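Local coordinates for peptidoglycan glycosyltransferase (Atopobium parvulum, PDB 4OVD), which is a penicillin-binding protein that joins a dimerisation domain to a transpeptidase domain, at residues 64-69 with 554-559; 248-253 with 547-552; 297-302 with 423-428; 374-379 with 432-437. All coordinates share one frame; numbering follows the deposited sequence.

Overall arrangement
In chain order the first segments of contacts 1 to 4 are followed by 423-428 and 432-437, then by 547-552 and 554-559, so contacts 1 and 2 bracket the other two while contacts 3 and 4 interleave. Contacts 1 and 2 share helix 542-556, their centres about 14 Å apart. Contact 2 sets this helix on the five-stranded antiparallel sheet, and contact 1 brings its C-terminal end to a loop of the dimerisation-domain family. Contacts 3 and 4 lie closer, about 9 Å between centres, joined through helix 418-429 and the strand after it. Met253 of contact 2 reaches both, packing on Thr426, Val435 and Pro437, so contacts 2 to 4 touch one another within the transpeptidase domain.

Contact 1 (64-69 with 554-559); sequences DRNGNV and ATRLNI
Asn66 and Arg556 meet from opposite directions, ND2 and NH2 3.4 Å apart with the amide and guanidinium planes turned 39° against each other. Both atoms are donors, so no hydrogen bond joins them; Asp224 probably draws them together, forming a salt bridge with Arg556 through OD1 and taking a weak hydrogen bond from Asn66 ND2 at OD2. The Arg65 guanidinium approaches Leu557 obliquely, NH1 lying 4.3 Å from CD2. Arg556 reaches the loop because its CG runs anti to the backbone N (chi1 -172°) and the chain bends at chi2.

Asp64 shapes the loop. Its OD1 accepts from Asn66 N at 2.9 Å, an Asx turn, and from Asn68 N at 2.8 Å, the donors arriving from opposite faces of the carboxylate. The Asn68 ND2 to Asp64 OD2 bond, 3.3 Å, is nearly straight and comes from the syn side, 29° out of the carboxylate plane. Asp64 to Gly67 form a type I turn.

This surface contact joins the turn between strands 62-63 and 69-74 to the C-terminal end of helix 542-556. Ile225, opening helix 225-242, donates its N-H to Asp64 OD2, and Tyr261 of strand 260-266 touches Arg65 and Leu557.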
loop_
_atom_site.group_PDB
_atom_site.type_symbol
_atom_site.label_atom_id
_atom_site.label_comp_id
_atom_site.label_asym_id
_atom_site.label_seq_id
_atom_site.Cartn_x
_atom_site.Cartn_y
_atom_site.Cartn_z
ATOM N N ASP A 64 -3.694 17.383 11.256
ATOM C CA ASP A 64 -4.256 16.470 10.284
ATOM C C ASP A 64 -4.853 17.356 9.141
ATOM O O ASP A 64 -4.755 18.585 9.203
ATOM C CB ASP A 64 -5.281 15.511 10.902
ATOM C CG ASP A 64 -6.694 16.078 10.950
ATOM O OD1 ASP A 64 -6.914 17.322 10.869
ATOM O OD2 ASP A 64 -7.590 15.230 11.125
ATOM N N ARG A 65 -5.473 16.752 8.120
ATOM C CA ARG A 65 -5.956 17.495 6.959
ATOM C C ARG A 65 -7.060 18.511 7.264
ATOM O O ARG A 65 -7.249 19.420 6.470
ATOM C CB ARG A 65 -6.467 16.518 5.853
ATOM C CG ARG A 65 -7.821 15.866 6.167
ATOM C CD ARG A 65 -8.188 14.770 5.170
ATOM N NE ARG A 65 -7.810 15.168 3.819
ATOM C CZ ARG A 65 -8.590 15.759 2.928
ATOM N NH1 ARG A 65 -9.888 16.017 3.174
ATOM N NH2 ARG A 65 -8.061 16.071 1.748
ATOM N N ASN A 66 -7.821 18.316 8.344
ATOM C CA ASN A 66 -8.894 19.237 8.721
ATOM C C ASN A 66 -8.393 20.227 9.776
ATOM O O ASN A 66 -9.154 21.027 10.307
ATOM C CB ASN A 66 -10.069 18.449 9.292
ATOM C CG ASN A 66 -10.664 17.477 8.279
ATOM O OD1 ASN A 66 -10.976 17.863 7.157
ATOM N ND2 ASN A 66 -10.821 16.207 8.672
ATOM N N GLY A 67 -7.105 20.173 10.110
ATOM C CA GLY A 67 -6.580 21.075 11.105
ATOM C C GLY A 67 -6.630 20.583 12.545
ATOM O O GLY A 67 -6.253 21.299 13.427
ATOM N N ASN A 68 -7.128 19.389 12.812
ATOM C CA ASN A 68 -7.059 18.902 14.165
ATOM C C ASN A 68 -5.567 18.708 14.559
ATOM O O ASN A 68 -4.675 18.316 13.742
ATOM C CB ASN A 68 -7.822 17.594 14.296
ATOM C CG ASN A 68 -9.291 17.729 13.938
ATOM O OD1 ASN A 68 -10.068 18.326 14.678
ATOM N ND2 ASN A 68 -9.699 17.096 12.826
ATOM N N VAL A 69 -5.288 19.027 15.816
ATOM C CA VAL A 69 -3.945 18.917 16.371
ATOM C C VAL A 69 -3.766 17.450 16.728
ATOM O O VAL A 69 -4.609 16.865 17.447
ATOM C CB VAL A 69 -3.707 19.858 17.595
ATOM C CG1 VAL A 69 -2.353 19.602 18.259
ATOM C CG2 VAL A 69 -3.809 21.321 17.165
ATOM N N ALA A 554 -15.399 6.912 1.786
ATOM C CA ALA A 554 -16.140 7.740 0.830
ATOM C C ALA A 554 -17.176 8.663 1.481
ATOM O O ALA A 554 -17.389 9.781 1.022
ATOM C CB ALA A 554 -16.812 6.861 -0.201
ATOM N N THR A 555 -17.820 8.242 2.559
ATOM C CA THR A 555 -18.815 9.134 3.134
ATOM C C THR A 555 -18.013 10.300 3.773
ATOM O O THR A 555 -18.201 11.472 3.449
ATOM C CB THR A 555 -19.731 8.454 4.179
ATOM O OG1 THR A 555 -19.056 8.339 5.436
ATOM C CG2 THR A 555 -20.208 7.092 3.716
ATOM N N ARG A 556 -17.093 9.954 4.661
ATOM C CA ARG A 556 -16.243 10.913 5.315
ATOM C C ARG A 556 -15.640 11.924 4.343
ATOM O O ARG A 556 -15.420 13.056 4.711
ATOM C CB ARG A 556 -15.110 10.175 6.036
ATOM C CG ARG A 556 -14.224 11.025 6.932
ATOM C CD ARG A 556 -14.942 11.487 8.202
ATOM N NE ARG A 556 -14.024 12.247 9.058
ATOM C CZ ARG A 556 -14.035 13.567 9.244
ATOM N NH1 ARG A 556 -14.964 14.339 8.706
ATOM N NH2 ARG A 556 -13.122 14.122 10.026
ATOM N N LEU A 557 -15.347 11.525 3.114
ATOM C CA LEU A 557 -14.753 12.463 2.177
ATOM C C LEU A 557 -15.797 13.053 1.226
ATOM O O LEU A 557 -17.018 12.913 1.441
ATOM C CB LEU A 557 -13.619 11.782 1.422
ATOM C CG LEU A 557 -12.510 11.157 2.274
ATOM C CD1 LEU A 557 -11.552 10.393 1.383
ATOM C CD2 LEU A 557 -11.761 12.186 3.097
ATOM N N ASN A 558 -15.332 13.706 0.166
ATOM C CA ASN A 558 -16.270 14.346 -0.799
ATOM C C ASN A 558 -17.298 13.401 -1.444
ATOM O O ASN A 558 -18.451 13.730 -1.571
ATOM C CB ASN A 558 -15.506 14.973 -2.001
ATOM C CG ASN A 558 -14.364 15.904 -1.600
ATOM O OD1 ASN A 558 -13.412 16.067 -2.363
ATOM N ND2 ASN A 558 -14.440 16.503 -0.414
ATOM N N ILE A 559 -16.815 12.204 -1.765
ATOM C CA ILE A 559 -17.462 11.151 -2.593
ATOM C C ILE A 559 -18.870 10.731 -2.144
ATOM O O ILE A 559 -19.041 9.899 -1.256
ATOM C CB ILE A 559 -16.459 9.990 -2.768
ATOM C CG1 ILE A 559 -15.025 10.527 -2.781
ATOM C CG2 ILE A 559 -16.752 9.201 -4.037
ATOM C CD1 ILE A 559 -14.794 11.662 -3.767
#

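Contact 2 (248-253 with 547-552); sequences GSIMAM and SQFAKD
Ile250 and Ala252 both point from strand 248-253 toward helix segment 547-552, and the two backbones come nearest at the CA atoms of Ala252 and Ala550, 7.6 Å apart. Phe549 bridges this gap from the helix side. Its ring is carried toward the strand by a chi1 of 177°, which sets CG anti to the backbone N, and it meets the two strand residues in different ways.

Ile250 comes at the ring from the opposite direction and lays its CD1 methyl over one face. CD1 is 3.8 Å from the ring centroid and 22° off the normal, a CH-pi contact displaced toward the rim on the CG-CD2 side; its closest ring atom, Phe549 CD2, is at 3.6 Å. Ile250 CG1 follows 4.0 Å from the same CD2, because the extended Ile250 chain, with CG1 also anti to its backbone N, runs straight out from the strand. Ala252, two residues on, meets the ring at its edge instead: its CB lies near the ring plane, 3.8 Å from Phe549 CE2.

Leu227, Ala231 and Gln234 of helix 225-242 and Val527 of strand 525-532 also touch Phe549, so this ring sits where two helices share one face of the central antiparallel sheet of the penicillin-binding fold. Met251, pointing away, packs instead on helix 418-429.

No hydrogen bond crosses the contact. The join therefore probably rests on burial of apolar surface, dispersion and the methyl-to-ring contact.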
loop_
_atom_site.group_PDB
_atom_site.type_symbol
_atom_site.label_atom_id
_atom_site.label_comp_id
_atom_site.label_asym_id
_atom_site.label_seq_id
_atom_site.Cartn_x
_atom_site.Cartn_y
_atom_site.Cartn_z
ATOM N N GLY A 248 -2.271 -7.530 9.873
ATOM C CA GLY A 248 -2.585 -7.041 8.522
ATOM C C GLY A 248 -2.411 -5.559 8.440
ATOM O O GLY A 248 -1.839 -4.948 9.331
ATOM N N SER A 249 -2.915 -4.972 7.369
ATOM C CA SER A 249 -2.739 -3.557 7.104
ATOM C C SER A 249 -3.920 -3.020 6.382
ATOM O O SER A 249 -4.613 -3.776 5.712
ATOM C CB SER A 249 -1.573 -3.327 6.145
ATOM O OG SER A 249 -0.345 -3.701 6.787
ATOM N N ILE A 250 -4.069 -1.707 6.432
ATOM C CA ILE A 250 -5.148 -1.061 5.724
ATOM C C ILE A 250 -4.715 0.342 5.344
ATOM O O ILE A 250 -4.008 0.990 6.092
ATOM C CB ILE A 250 -6.441 -1.139 6.603
ATOM C CG1 ILE A 250 -7.636 -0.570 5.881
ATOM C CG2 ILE A 250 -6.248 -0.310 7.833
ATOM C CD1 ILE A 250 -8.929 -0.910 6.595
HETATM N N MSE A 251 -5.118 0.838 4.195
HETATM C CA MSE A 251 -4.736 2.189 3.783
HETATM C C MSE A 251 -5.762 2.777 2.853
HETATM O O MSE A 251 -6.338 2.057 2.039
HETATM C CB MSE A 251 -3.369 2.151 3.049
HETATM C CG MSE A 251 -3.148 3.418 2.181
HETATM SE SE MSE A 251 -1.293 3.700 1.534
HETATM C CE MSE A 251 -0.190 3.566 3.147
ATOM N N ALA A 252 -6.032 4.066 2.983
ATOM C CA ALA A 252 -6.931 4.749 2.083
ATOM C C ALA A 252 -6.082 5.905 1.568
ATOM O O ALA A 252 -5.502 6.589 2.378
ATOM C CB ALA A 252 -8.133 5.261 2.812
HETATM N N MSE A 253 -6.088 6.156 0.261
HETATM C CA MSE A 253 -5.248 7.157 -0.342
HETATM C C MSE A 253 -5.914 7.745 -1.531
HETATM O O MSE A 253 -6.849 7.217 -2.039
HETATM C CB MSE A 253 -3.904 6.527 -0.808
HETATM C CG MSE A 253 -3.726 5.959 -2.278
HETATM SE SE MSE A 253 -1.798 5.555 -2.333
HETATM C CE MSE A 253 -1.233 7.270 -3.052
ATOM N N SER A 547 -15.268 -3.315 1.468
ATOM C CA SER A 547 -16.589 -2.750 1.208
ATOM C C SER A 547 -17.049 -1.841 2.322
ATOM O O SER A 547 -17.582 -0.785 2.042
ATOM C CB SER A 547 -17.694 -3.792 0.886
ATOM O OG SER A 547 -17.827 -4.768 1.900
ATOM N N GLN A 548 -16.838 -2.250 3.566
ATOM C CA GLN A 548 -17.211 -1.446 4.714
ATOM C C GLN A 548 -16.262 -0.260 4.943
ATOM O O GLN A 548 -16.699 0.877 5.111
ATOM C CB GLN A 548 -17.309 -2.314 5.972
ATOM C CG GLN A 548 -17.534 -1.515 7.268
ATOM C CD GLN A 548 -18.798 -0.618 7.332
ATOM O OE1 GLN A 548 -18.944 0.191 8.273
ATOM N NE2 GLN A 548 -19.709 -0.766 6.377
ATOM N N PHE A 549 -14.953 -0.471 4.884
ATOM C CA PHE A 549 -14.105 0.629 5.131
ATOM C C PHE A 549 -14.062 1.672 3.973
ATOM O O PHE A 549 -14.013 2.891 4.184
ATOM C CB PHE A 549 -12.700 0.144 5.504
ATOM C CG PHE A 549 -11.766 1.249 5.710
ATOM C CD1 PHE A 549 -11.821 1.998 6.863
ATOM C CD2 PHE A 549 -10.823 1.561 4.744
ATOM C CE1 PHE A 549 -10.971 3.066 7.057
ATOM C CE2 PHE A 549 -9.987 2.628 4.916
ATOM C CZ PHE A 549 -10.050 3.378 6.081
ATOM N N ALA A 550 -14.080 1.214 2.757
ATOM C CA ALA A 550 -14.011 2.158 1.637
ATOM C C ALA A 550 -15.277 3.031 1.575
ATOM O O ALA A 550 -15.199 4.195 1.202
ATOM C CB ALA A 550 -13.786 1.439 0.336
ATOM N N LYS A 551 -16.394 2.459 2.005
ATOM C CA LYS A 551 -17.704 3.134 2.087
ATOM C C LYS A 551 -17.555 4.259 3.083
ATOM O O LYS A 551 -17.811 5.430 2.750
ATOM C CB LYS A 551 -18.753 2.101 2.533
ATOM C CG LYS A 551 -20.106 2.598 2.966
ATOM C CD LYS A 551 -20.771 3.373 1.870
ATOM C CE LYS A 551 -22.200 3.694 2.302
ATOM N NZ LYS A 551 -22.839 4.632 1.352
ATOM N N ASP A 552 -17.091 3.912 4.294
ATOM C CA ASP A 552 -16.832 4.916 5.333
ATOM C C ASP A 552 -15.818 5.929 4.865
ATOM O O ASP A 552 -15.925 7.073 5.208
ATOM C CB ASP A 552 -16.288 4.286 6.609
ATOM C CG ASP A 552 -17.293 3.385 7.278
ATOM O OD1 ASP A 552 -18.444 3.322 6.801
ATOM O OD2 ASP A 552 -16.914 2.721 8.258
#

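Contact 3 (297-302 with 423-428); sequences FKVITT and RAYTAV
Val299 uses both its methyls on Tyr425. CG1, anti to the backbone N at a chi1 of 164°, stands over one face of the phenol, 4.2 Å from the ring centroid and 15° off the normal, a CH-pi contact. CG2, beside the backbone N, lies nearer the far end of the ring, 3.3 Å from Tyr425 OH and 3.8 Å from Tyr425 CZ. The two side chains cross at about a right angle, and the tyrosine reaches across to hydrogen-bond through OH to the carbonyl of Val296, just before segment 297-302, which fixes its outer end.

Helices 298-302 and 423-428 pass 10.2 Å apart at 49° between directions. Lys298, the lysine of the Ser-x-x-Lys signature of penicillin-binding proteins, lies in the first of them; pointing away from this contact, it hydrogen-bonds to Ser351 OG and Asn353 OD1, the ends of the family's Ser-x-Asn motif.

A second, smaller contact runs through Ile300, whose extended chi2 sends CD1 out to Ala424 CB at 3.6 Å, while its own CB sits over the centre of the Phe297 ring. Val299 CG1 also meets Val428 CG2 at 4.1 Å. On the side of helix 423-428 turned from Val299 and Ile300, Thr426 OG1 donates to Arg423 O at 2.7 Å, on a lone pair in the carbonyl plane, and takes the N-H of Val435. Met468 of helix 458-474 covers Tyr425 and Val428.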
loop_
_atom_site.group_PDB
_atom_site.type_symbol
_atom_site.label_atom_id
_atom_site.label_comp_id
_atom_site.label_asym_id
_atom_site.label_seq_id
_atom_site.Cartn_x
_atom_site.Cartn_y
_atom_site.Cartn_z
ATOM N N PHE A 297 -0.800 -8.845 -8.012
ATOM C CA PHE A 297 0.198 -8.375 -8.941
ATOM C C PHE A 297 -0.292 -8.502 -10.428
ATOM O O PHE A 297 0.312 -7.907 -11.333
ATOM C CB PHE A 297 1.423 -9.238 -8.795
ATOM C CG PHE A 297 2.700 -8.591 -9.263
ATOM C CD1 PHE A 297 3.273 -7.596 -8.494
ATOM C CD2 PHE A 297 3.290 -8.935 -10.492
ATOM C CE1 PHE A 297 4.443 -6.985 -8.910
ATOM C CE2 PHE A 297 4.403 -8.292 -10.920
ATOM C CZ PHE A 297 5.023 -7.354 -10.103
ATOM N N LYS A 298 -1.354 -9.282 -10.686
ATOM C CA LYS A 298 -1.757 -9.541 -12.063
ATOM C C LYS A 298 -2.182 -8.285 -12.823
ATOM O O LYS A 298 -2.213 -8.290 -14.017
ATOM C CB LYS A 298 -2.843 -10.571 -12.112
ATOM C CG LYS A 298 -2.383 -11.883 -11.548
ATOM C CD LYS A 298 -3.481 -12.904 -11.594
ATOM C CE LYS A 298 -3.062 -14.142 -10.822
ATOM N NZ LYS A 298 -4.092 -15.161 -10.840
ATOM N N VAL A 299 -2.514 -7.225 -12.120
ATOM C CA VAL A 299 -2.868 -5.944 -12.741
ATOM C C VAL A 299 -1.622 -5.324 -13.403
ATOM O O VAL A 299 -1.708 -4.657 -14.440
ATOM C CB VAL A 299 -3.441 -5.060 -11.644
ATOM C CG1 VAL A 299 -3.473 -3.615 -12.097
ATOM C CG2 VAL A 299 -4.840 -5.581 -11.284
ATOM N N ILE A 300 -0.458 -5.572 -12.798
ATOM C CA ILE A 300 0.823 -5.115 -13.348
ATOM C C ILE A 300 1.150 -5.908 -14.606
ATOM O O ILE A 300 1.461 -5.376 -15.639
ATOM C CB ILE A 300 1.917 -5.225 -12.248
ATOM C CG1 ILE A 300 1.555 -4.168 -11.205
ATOM C CG2 ILE A 300 3.266 -4.881 -12.762
ATOM C CD1 ILE A 300 2.107 -4.372 -9.851
ATOM N N THR A 301 1.066 -7.221 -14.521
ATOM C CA THR A 301 1.330 -8.063 -15.663
ATOM C C THR A 301 0.427 -7.720 -16.836
ATOM O O THR A 301 0.887 -7.661 -17.997
ATOM C CB THR A 301 1.104 -9.502 -15.276
ATOM O OG1 THR A 301 1.957 -9.774 -14.140
ATOM C CG2 THR A 301 1.305 -10.426 -16.511
ATOM N N THR A 302 -0.872 -7.522 -16.590
ATOM C CA THR A 302 -1.750 -7.231 -17.739
ATOM C C THR A 302 -1.507 -5.838 -18.253
ATOM O O THR A 302 -1.609 -5.598 -19.469
ATOM C CB THR A 302 -3.229 -7.458 -17.382
ATOM O OG1 THR A 302 -3.481 -6.801 -16.141
ATOM C CG2 THR A 302 -3.490 -8.897 -17.057
ATOM N N ARG A 423 1.357 1.623 -4.961
ATOM C CA ARG A 423 1.881 2.666 -5.798
ATOM C C ARG A 423 1.652 2.308 -7.274
ATOM O O ARG A 423 1.268 3.149 -8.086
ATOM C CB ARG A 423 3.342 2.915 -5.507
ATOM C CG ARG A 423 3.906 4.027 -6.348
ATOM C CD ARG A 423 5.393 4.207 -6.170
ATOM N NE ARG A 423 5.817 5.336 -7.005
ATOM C CZ ARG A 423 7.024 5.467 -7.534
ATOM N NH1 ARG A 423 7.949 4.511 -7.397
ATOM N NH2 ARG A 423 7.293 6.537 -8.260
ATOM N N ALA A 424 1.898 1.070 -7.645
ATOM C CA ALA A 424 1.677 0.672 -9.027
ATOM C C ALA A 424 0.227 0.871 -9.437
ATOM O O ALA A 424 -0.019 1.423 -10.523
ATOM C CB ALA A 424 2.077 -0.778 -9.230
ATOM N N TYR A 425 -0.732 0.491 -8.559
ATOM C CA TYR A 425 -2.139 0.648 -8.881
ATOM C C TYR A 425 -2.507 2.106 -9.148
ATOM O O TYR A 425 -3.413 2.380 -9.961
ATOM C CB TYR A 425 -2.998 0.079 -7.755
ATOM C CG TYR A 425 -3.236 -1.417 -7.854
ATOM C CD1 TYR A 425 -2.227 -2.313 -8.018
ATOM C CD2 TYR A 425 -4.516 -1.911 -7.784
ATOM C CE1 TYR A 425 -2.467 -3.722 -8.041
ATOM C CE2 TYR A 425 -4.789 -3.261 -7.857
ATOM C CZ TYR A 425 -3.776 -4.178 -7.973
ATOM O OH TYR A 425 -4.122 -5.518 -8.097
ATOM N N THR A 426 -1.801 3.047 -8.511
ATOM C CA THR A 426 -2.115 4.439 -8.758
ATOM C C THR A 426 -2.020 4.756 -10.258
ATOM O O THR A 426 -2.827 5.512 -10.704
ATOM C CB THR A 426 -1.353 5.495 -7.920
ATOM O OG1 THR A 426 0.051 5.524 -8.251
ATOM C CG2 THR A 426 -1.559 5.248 -6.468
ATOM N N ALA A 427 -1.073 4.189 -11.000
ATOM C CA ALA A 427 -0.976 4.438 -12.413
ATOM C C ALA A 427 -2.250 4.035 -13.144
ATOM O O ALA A 427 -2.719 4.746 -14.041
ATOM C CB ALA A 427 0.232 3.742 -13.019
ATOM N N VAL A 428 -2.846 2.920 -12.740
ATOM C CA VAL A 428 -4.095 2.504 -13.384
ATOM C C VAL A 428 -5.213 3.460 -12.994
ATOM O O VAL A 428 -6.112 3.813 -13.796
ATOM C CB VAL A 428 -4.432 1.046 -13.027
ATOM C CG1 VAL A 428 -5.830 0.670 -13.475
ATOM C CG2 VAL A 428 -3.424 0.127 -13.658
#

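Contact 4 (374-379 with 432-437); sequences DKFGIG and GTMVTP
This is a buried contact of a side chain on backbone: Met434, a selenomethionine on strand 433-434, lays its end against the turn that closes helix 366-375, where Lys375, Phe376 and Gly377 follow one another. The selenium lies 3.2 Å from Phe376 O, which faces it roughly along the extension of the CG-SE bond. The terminal methyl lies near two carbonyl oxygens, CE being 3.5 Å from Lys375 O and 3.6 Å from Phe376 O, with Gly377 N at 4.0 Å. The chain runs out extended from the strand, CG anti to the backbone N (chi1 172°), and bends only at chi3, which turns the methyl along the turn. The Phe376 ring is a looser neighbour, met obliquely, its CD1 4.5 Å from SE.

Gly377, with phi at 81°, forms a Schellman motif that ends the helix, and its N-H returns to Asp374 O at 3.0 Å. Arg423, Thr426 and Ala427 of helix 418-429 pack on Met434 as well, and Phe376 reaches Ile300 and Ile304 of helix 298-307.

Lys375 O has a donor in Lys453 NZ, whereas no hydrogen bond spans the contact. In this selenomethionine form, selenium meeting Phe376 O is consistent with weak chalcogen-type attraction added to dispersion.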
loop_
_atom_site.group_PDB
_atom_site.type_symbol
_atom_site.label_atom_id
_atom_site.label_comp_id
_atom_site.label_asym_id
_atom_site.label_seq_id
_atom_site.Cartn_x
_atom_site.Cartn_y
_atom_site.Cartn_z
ATOM N N ASP A 374 10.026 -2.752 -13.734
ATOM C CA ASP A 374 10.931 -1.704 -13.346
ATOM C C ASP A 374 10.277 -0.344 -13.525
ATOM O O ASP A 374 10.347 0.493 -12.654
ATOM C CB ASP A 374 12.194 -1.813 -14.171
ATOM C CG ASP A 374 13.295 -0.976 -13.630
ATOM O OD1 ASP A 374 13.941 -1.448 -12.670
ATOM O OD2 ASP A 374 13.547 0.107 -14.197
ATOM N N LYS A 375 9.595 -0.135 -14.649
ATOM C CA LYS A 375 8.947 1.119 -14.871
ATOM C C LYS A 375 7.860 1.325 -13.804
ATOM O O LYS A 375 7.617 2.438 -13.380
ATOM C CB LYS A 375 8.318 1.040 -16.272
ATOM C CG LYS A 375 8.105 2.336 -17.017
ATOM C CD LYS A 375 7.760 2.008 -18.462
ATOM C CE LYS A 375 7.943 3.188 -19.410
ATOM N NZ LYS A 375 7.207 4.408 -18.991
ATOM N N PHE A 376 7.186 0.245 -13.377
ATOM C CA PHE A 376 6.147 0.343 -12.353
ATOM C C PHE A 376 6.706 0.547 -10.945
ATOM O O PHE A 376 5.921 0.588 -9.948
ATOM C CB PHE A 376 5.262 -0.888 -12.353
ATOM C CG PHE A 376 4.001 -0.775 -13.171
ATOM C CD1 PHE A 376 2.912 -0.098 -12.651
ATOM C CD2 PHE A 376 3.863 -1.392 -14.408
ATOM C CE1 PHE A 376 1.711 -0.019 -13.338
ATOM C CE2 PHE A 376 2.672 -1.326 -15.085
ATOM C CZ PHE A 376 1.587 -0.636 -14.554
ATOM N N GLY A 377 8.031 0.641 -10.829
ATOM C CA GLY A 377 8.673 0.865 -9.512
ATOM C C GLY A 377 8.838 -0.405 -8.642
ATOM O O GLY A 377 9.236 -0.314 -7.477
ATOM N N ILE A 378 8.599 -1.580 -9.213
ATOM C CA ILE A 378 8.664 -2.816 -8.426
ATOM C C ILE A 378 10.092 -3.090 -8.102
ATOM O O ILE A 378 10.904 -3.116 -8.984
ATOM C CB ILE A 378 8.037 -3.984 -9.167
ATOM C CG1 ILE A 378 6.584 -3.661 -9.514
ATOM C CG2 ILE A 378 8.106 -5.239 -8.298
ATOM C CD1 ILE A 378 5.773 -3.165 -8.322
ATOM N N GLY A 379 10.415 -3.251 -6.812
ATOM C CA GLY A 379 11.783 -3.417 -6.423
ATOM C C GLY A 379 12.488 -2.094 -6.173
ATOM O O GLY A 379 13.674 -2.077 -6.032
ATOM N N GLY A 432 -2.616 6.641 -15.908
ATOM C CA GLY A 432 -1.322 6.184 -16.260
ATOM C C GLY A 432 -0.180 6.771 -15.534
ATOM O O GLY A 432 0.973 6.354 -15.778
ATOM N N THR A 433 -0.452 7.780 -14.712
ATOM C CA THR A 433 0.637 8.419 -13.976
ATOM C C THR A 433 0.726 7.887 -12.533
ATOM O O THR A 433 -0.232 7.972 -11.795
ATOM C CB THR A 433 0.483 9.932 -14.026
ATOM O OG1 THR A 433 0.615 10.354 -15.379
ATOM C CG2 THR A 433 1.571 10.652 -13.208
HETATM N N MSE A 434 1.856 7.306 -12.160
HETATM C CA MSE A 434 2.079 6.794 -10.790
HETATM C C MSE A 434 2.504 7.897 -9.844
HETATM O O MSE A 434 3.303 8.768 -10.204
HETATM C CB MSE A 434 3.093 5.661 -10.950
HETATM C CG MSE A 434 3.611 5.107 -9.687
HETATM SE SE MSE A 434 4.290 3.333 -10.140
HETATM C CE MSE A 434 5.996 4.080 -10.707
ATOM N N VAL A 435 1.905 7.964 -8.664
ATOM C CA VAL A 435 2.222 9.025 -7.739
ATOM C C VAL A 435 2.997 8.484 -6.582
ATOM O O VAL A 435 3.147 7.311 -6.476
ATOM C CB VAL A 435 0.936 9.712 -7.225
ATOM C CG1 VAL A 435 0.102 10.253 -8.391
ATOM C CG2 VAL A 435 0.112 8.769 -6.391
ATOM N N THR A 436 3.473 9.357 -5.714
ATOM C CA THR A 436 4.264 8.967 -4.583
ATOM C C THR A 436 3.333 8.990 -3.394
ATOM O O THR A 436 2.838 10.045 -3.097
ATOM C CB THR A 436 5.348 9.981 -4.286
ATOM O OG1 THR A 436 6.279 10.036 -5.372
ATOM C CG2 THR A 436 6.070 9.568 -3.020
ATOM N N PRO A 437 3.082 7.841 -2.733
ATOM C CA PRO A 437 2.194 7.899 -1.544
ATOM C C PRO A 437 2.917 8.704 -0.437
ATOM O O PRO A 437 4.115 8.620 -0.314
ATOM C CB PRO A 437 1.930 6.419 -1.170
ATOM C CG PRO A 437 2.460 5.622 -2.313
ATOM C CD PRO A 437 3.529 6.467 -3.009
#